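Transcriptional regulator, MarR family (Neisseria meningitidis serogroup B, PDB 3G3Z) probably binds DNA as a dimeric winged helix-turn-helix transcription factor that regulates gene expression. Local coordinates at residues L40-I51 and R84-T92. Sequence-based numbering, arbitrary orientation.
Sequences LATEGSRTQKHI and RRKRLLSLT
Arg46 and Leu89 form an isolated antiparallel bridge, a hydrogen-bonded pair with both backbone bonds present. Arg46 N gives its hydrogen to Leu89 O at 3.1 Å, in the carbonyl plane. The return bond, from Leu89 N to Arg46 O, measures 2.9 Å, but its donor stands 47° out of the accepting carbonyl's plane. Leu89 O also receives a CA-H...O contact from Ser45 CA at 3.1 Å.

Apolar contacts flank the bridge. In Leu40, chi1 of -68° sets CG anti to the carbonyl carbon, and with chi2 near 180° CD2 comes to 3.4 Å from Leu89 O, while CD1 reaches Leu89 CG. The two methyls of Leu91 lie against successive residues of helix 31-43: CD1 meets Leu40 CB at 3.7 Å and CD2 meets Ala41 CA at 3.5 Å. Leu89 CD2 touches both Gln48 CG and Ile51 CD1, from directions about a right angle apart. On the more exposed side, Leu88 CD2 packs against Ser45 CB at 3.8 Å.

Polar contacts gather at the start of helix 48-55. Thr47 is its N-cap, with OG1 accepting from His50 N. A water accepts from Gln48 N at 2.8 Å and lies close to Arg85 O and Arg87 O. The Gln48 chain, extended beyond CG, crosses the Arg85 side chain at about a right angle and brings OE1 near Arg85 CA; OE1 accepts a hydrogen bond from Trp77 NE1.

The one-residue bridge at Arg46, in the linker between helices 31-43 and 48-55, adds a minimal third strand beside 89-91, which therefore lies between it and strand 75-77, as in the winged helix-turn-helix of MarR proteins. Strands 75-77 and 89-91 and the loop between them form the wing; Leu89 also packs on Cys66 of helix 59-71, and Ala41 on helix 93-117.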
loop_
_atom_site.group_PDB
_atom_site.type_symbol
_atom_site.label_atom_id
_atom_site.label_comp_id
_atom_site.label_asym_id
_atom_site.label_seq_id
_atom_site.Cartn_x
_atom_site.Cartn_y
_atom_site.Cartn_z
ATOM N N LEU A 40 16.685 -3.083 -11.387
ATOM C CA LEU A 40 17.931 -3.429 -12.062
ATOM C C LEU A 40 17.822 -3.316 -13.579
ATOM O O LEU A 40 18.786 -2.947 -14.246
ATOM C CB LEU A 40 18.417 -4.819 -11.640
ATOM C CG LEU A 40 18.900 -4.992 -10.193
ATOM C CD1 LEU A 40 19.419 -6.404 -9.970
ATOM C CD2 LEU A 40 19.972 -3.971 -9.822
ATOM N N ALA A 41 16.643 -3.626 -14.111
ATOM C CA ALA A 41 16.414 -3.590 -15.555
ATOM C C ALA A 41 16.306 -2.168 -16.109
ATOM O O ALA A 41 16.673 -1.918 -17.260
ATOM C CB ALA A 41 15.174 -4.399 -15.917
ATOM N N THR A 42 15.829 -1.245 -15.278
ATOM C CA THR A 42 15.541 0.120 -15.713
ATOM C C THR A 42 16.548 1.159 -15.211
ATOM O O THR A 42 16.635 2.247 -15.775
ATOM C CB THR A 42 14.129 0.555 -15.262
ATOM O OG1 THR A 42 14.032 0.423 -13.840
ATOM C CG2 THR A 42 13.044 -0.305 -15.929
ATOM N N GLU A 43 17.284 0.842 -14.144
ATOM C CA GLU A 43 18.264 1.789 -13.595
ATOM C C GLU A 43 19.688 1.302 -13.770
ATOM O O GLU A 43 20.636 2.079 -13.637
ATOM C CB GLU A 43 18.002 2.085 -12.115
ATOM C CG GLU A 43 16.661 2.740 -11.853
ATOM C CD GLU A 43 16.523 3.310 -10.451
ATOM O OE1 GLU A 43 15.578 4.102 -10.234
ATOM O OE2 GLU A 43 17.352 2.980 -9.570
ATOM N N GLY A 44 19.831 0.012 -14.070
ATOM C CA GLY A 44 21.136 -0.630 -14.110
ATOM C C GLY A 44 21.555 -1.040 -12.715
ATOM O O GLY A 44 20.715 -1.327 -11.858
ATOM N N SER A 45 22.861 -1.045 -12.484
ATOM C CA SER A 45 23.422 -1.524 -11.227
ATOM C C SER A 45 22.985 -0.687 -10.037
ATOM O O SER A 45 22.980 0.539 -10.095
ATOM C CB SER A 45 24.939 -1.568 -11.320
ATOM O OG SER A 45 25.317 -2.488 -12.328
ATOM N N ARG A 46 22.596 -1.360 -8.964
ATOM C CA ARG A 46 22.174 -0.681 -7.746
ATOM C C ARG A 46 22.489 -1.584 -6.573
ATOM O O ARG A 46 22.572 -2.799 -6.721
ATOM C CB ARG A 46 20.666 -0.384 -7.775
ATOM C CG ARG A 46 20.191 0.573 -8.857
ATOM C CD ARG A 46 20.633 2.002 -8.569
ATOM N NE ARG A 46 20.327 2.895 -9.684
ATOM C CZ ARG A 46 20.608 4.193 -9.710
ATOM N NH1 ARG A 46 21.214 4.770 -8.675
ATOM N NH2 ARG A 46 20.289 4.918 -10.779
ATOM N N THR A 47 22.665 -0.994 -5.402
ATOM C CA THR A 47 22.925 -1.782 -4.209
ATOM C C THR A 47 21.584 -2.263 -3.681
ATOM O O THR A 47 20.548 -1.681 -4.004
ATOM C CB THR A 47 23.613 -0.950 -3.116
ATOM O OG1 THR A 47 22.741 0.109 -2.702
ATOM C CG2 THR A 47 24.941 -0.363 -3.621
ATOM N N GLN A 48 21.609 -3.322 -2.874
ATOM C CA GLN A 48 20.410 -3.800 -2.192
ATOM C C GLN A 48 19.749 -2.681 -1.398
ATOM O O GLN A 48 18.511 -2.590 -1.335
ATOM C CB GLN A 48 20.765 -4.954 -1.260
ATOM C CG GLN A 48 21.108 -6.242 -1.984
ATOM C CD GLN A 48 21.649 -7.312 -1.056
ATOM O OE1 GLN A 48 22.567 -8.041 -1.416
ATOM N NE2 GLN A 48 21.084 -7.413 0.141
ATOM N N LYS A 49 20.581 -1.828 -0.798
ATOM C CA LYS A 49 20.098 -0.688 -0.022
ATOM C C LYS A 49 19.269 0.290 -0.857
ATOM O O LYS A 49 18.198 0.738 -0.416
ATOM C CB LYS A 49 21.258 0.043 0.657
ATOM C CG LYS A 49 20.808 1.239 1.492
ATOM C CD LYS A 49 21.560 1.288 2.805
ATOM C CE LYS A 49 22.473 2.480 2.883
ATOM N NZ LYS A 49 21.745 3.667 3.464
ATOM N N HIS A 50 19.756 0.621 -2.053
ATOM C CA HIS A 50 19.025 1.528 -2.949
ATOM C C HIS A 50 17.642 0.983 -3.319
ATOM O O HIS A 50 16.639 1.708 -3.295
ATOM C CB HIS A 50 19.834 1.804 -4.219
ATOM C CG HIS A 50 19.079 2.583 -5.250
ATOM N ND1 HIS A 50 19.097 3.960 -5.301
ATOM C CD2 HIS A 50 18.261 2.180 -6.251
ATOM C CE1 HIS A 50 18.336 4.372 -6.299
ATOM N NE2 HIS A 50 17.817 3.313 -6.892
ATOM N N ILE A 51 17.614 -0.298 -3.679
ATOM C CA ILE A 51 16.386 -1.007 -4.007
ATOM C C ILE A 51 15.428 -1.012 -2.812
ATOM O O ILE A 51 14.245 -0.699 -2.963
ATOM C CB ILE A 51 16.717 -2.459 -4.449
ATOM C CG1 ILE A 51 17.540 -2.438 -5.741
ATOM C CG2 ILE A 51 15.451 -3.301 -4.606
ATOM C CD1 ILE A 51 18.294 -3.726 -6.002
ATOM N N ARG A 84 28.623 -8.426 0.258
ATOM C CA ARG A 84 27.814 -8.345 -0.962
ATOM C C ARG A 84 26.626 -7.390 -0.813
ATOM O O ARG A 84 26.194 -6.772 -1.791
ATOM C CB ARG A 84 27.355 -9.735 -1.428
ATOM C CG ARG A 84 26.587 -10.552 -0.397
ATOM C CD ARG A 84 26.175 -11.888 -0.973
ATOM N NE ARG A 84 25.876 -12.861 0.074
ATOM C CZ ARG A 84 25.542 -14.131 -0.147
ATOM N NH1 ARG A 84 25.460 -14.603 -1.388
ATOM N NH2 ARG A 84 25.295 -14.938 0.877
ATOM N N ARG A 85 26.126 -7.262 0.419
ATOM C CA ARG A 85 24.964 -6.418 0.726
ATOM C C ARG A 85 25.204 -4.927 0.465
ATOM O O ARG A 85 24.284 -4.205 0.084
ATOM C CB ARG A 85 24.494 -6.648 2.167
ATOM C CG ARG A 85 25.575 -6.495 3.226
ATOM C CD ARG A 85 25.052 -6.909 4.588
ATOM N NE ARG A 85 25.948 -6.509 5.672
ATOM C CZ ARG A 85 25.906 -5.331 6.290
ATOM N NH1 ARG A 85 25.010 -4.417 5.935
ATOM N NH2 ARG A 85 26.762 -5.066 7.266
ATOM N N LYS A 86 26.442 -4.480 0.667
ATOM C CA LYS A 86 26.846 -3.115 0.324
ATOM C C LYS A 86 27.541 -3.036 -1.043
ATOM O O LYS A 86 28.182 -2.034 -1.364
ATOM C CB LYS A 86 27.746 -2.521 1.416
ATOM C CG LYS A 86 28.867 -3.436 1.890
ATOM C CD LYS A 86 28.648 -3.905 3.318
ATOM C CE LYS A 86 29.118 -2.850 4.316
ATOM N NZ LYS A 86 29.439 -3.421 5.652
ATOM N N ARG A 87 27.398 -4.088 -1.847
ATOM C CA ARG A 87 28.073 -4.182 -3.141
ATOM C C ARG A 87 27.068 -4.106 -4.300
ATOM O O ARG A 87 25.910 -4.504 -4.154
ATOM C CB ARG A 87 28.913 -5.464 -3.188
ATOM C CG ARG A 87 29.949 -5.523 -4.296
ATOM C CD ARG A 87 31.343 -5.977 -3.811
ATOM N NE ARG A 87 31.332 -6.931 -2.695
ATOM C CZ ARG A 87 31.134 -8.246 -2.803
ATOM N NH1 ARG A 87 30.906 -8.808 -3.985
ATOM N NH2 ARG A 87 31.155 -9.007 -1.715
ATOM N N LEU A 88 27.517 -3.578 -5.438
ATOM C CA LEU A 88 26.644 -3.328 -6.588
ATOM C C LEU A 88 26.041 -4.595 -7.172
ATOM O O LEU A 88 26.739 -5.576 -7.441
ATOM C CB LEU A 88 27.383 -2.564 -7.694
ATOM C CG LEU A 88 27.485 -1.043 -7.604
ATOM C CD1 LEU A 88 28.573 -0.531 -8.552
ATOM C CD2 LEU A 88 26.141 -0.368 -7.893
ATOM N N LEU A 89 24.732 -4.543 -7.374
ATOM C CA LEU A 89 23.972 -5.653 -7.913
ATOM C C LEU A 89 23.689 -5.397 -9.396
ATOM O O LEU A 89 23.364 -4.281 -9.798
ATOM C CB LEU A 89 22.672 -5.785 -7.126
ATOM C CG LEU A 89 21.975 -7.108 -6.851
ATOM C CD1 LEU A 89 22.929 -8.195 -6.382
ATOM C CD2 LEU A 89 20.907 -6.845 -5.796
ATOM N N SER A 90 23.810 -6.449 -10.195
ATOM C CA SER A 90 23.672 -6.363 -11.638
ATOM C C SER A 90 22.798 -7.512 -12.154
ATOM O O SER A 90 22.811 -8.608 -11.598
ATOM C CB SER A 90 25.072 -6.418 -12.260
ATOM O OG SER A 90 25.029 -6.578 -13.659
ATOM N N LEU A 91 22.020 -7.253 -13.199
ATOM C CA LEU A 91 21.379 -8.326 -13.962
ATOM C C LEU A 91 22.427 -9.055 -14.798
ATOM O O LEU A 91 23.259 -8.423 -15.459
ATOM C CB LEU A 91 20.314 -7.760 -14.896
ATOM C CG LEU A 91 18.797 -7.882 -14.676
ATOM C CD1 LEU A 91 18.339 -8.119 -13.233
ATOM C CD2 LEU A 91 18.128 -6.653 -15.263
ATOM N N THR A 92 22.386 -10.382 -14.765
ATOM C CA THR A 92 23.208 -11.186 -15.655
ATOM C C THR A 92 22.638 -11.111 -17.069
ATOM O O THR A 92 21.580 -10.514 -17.291
ATOM C CB THR A 92 23.220 -12.647 -15.216
ATOM O OG1 THR A 92 21.883 -13.154 -15.260
ATOM C CG2 THR A 92 23.784 -12.779 -13.801
HETATM O O HOH W 1 23.931 -4.804 -2.744
#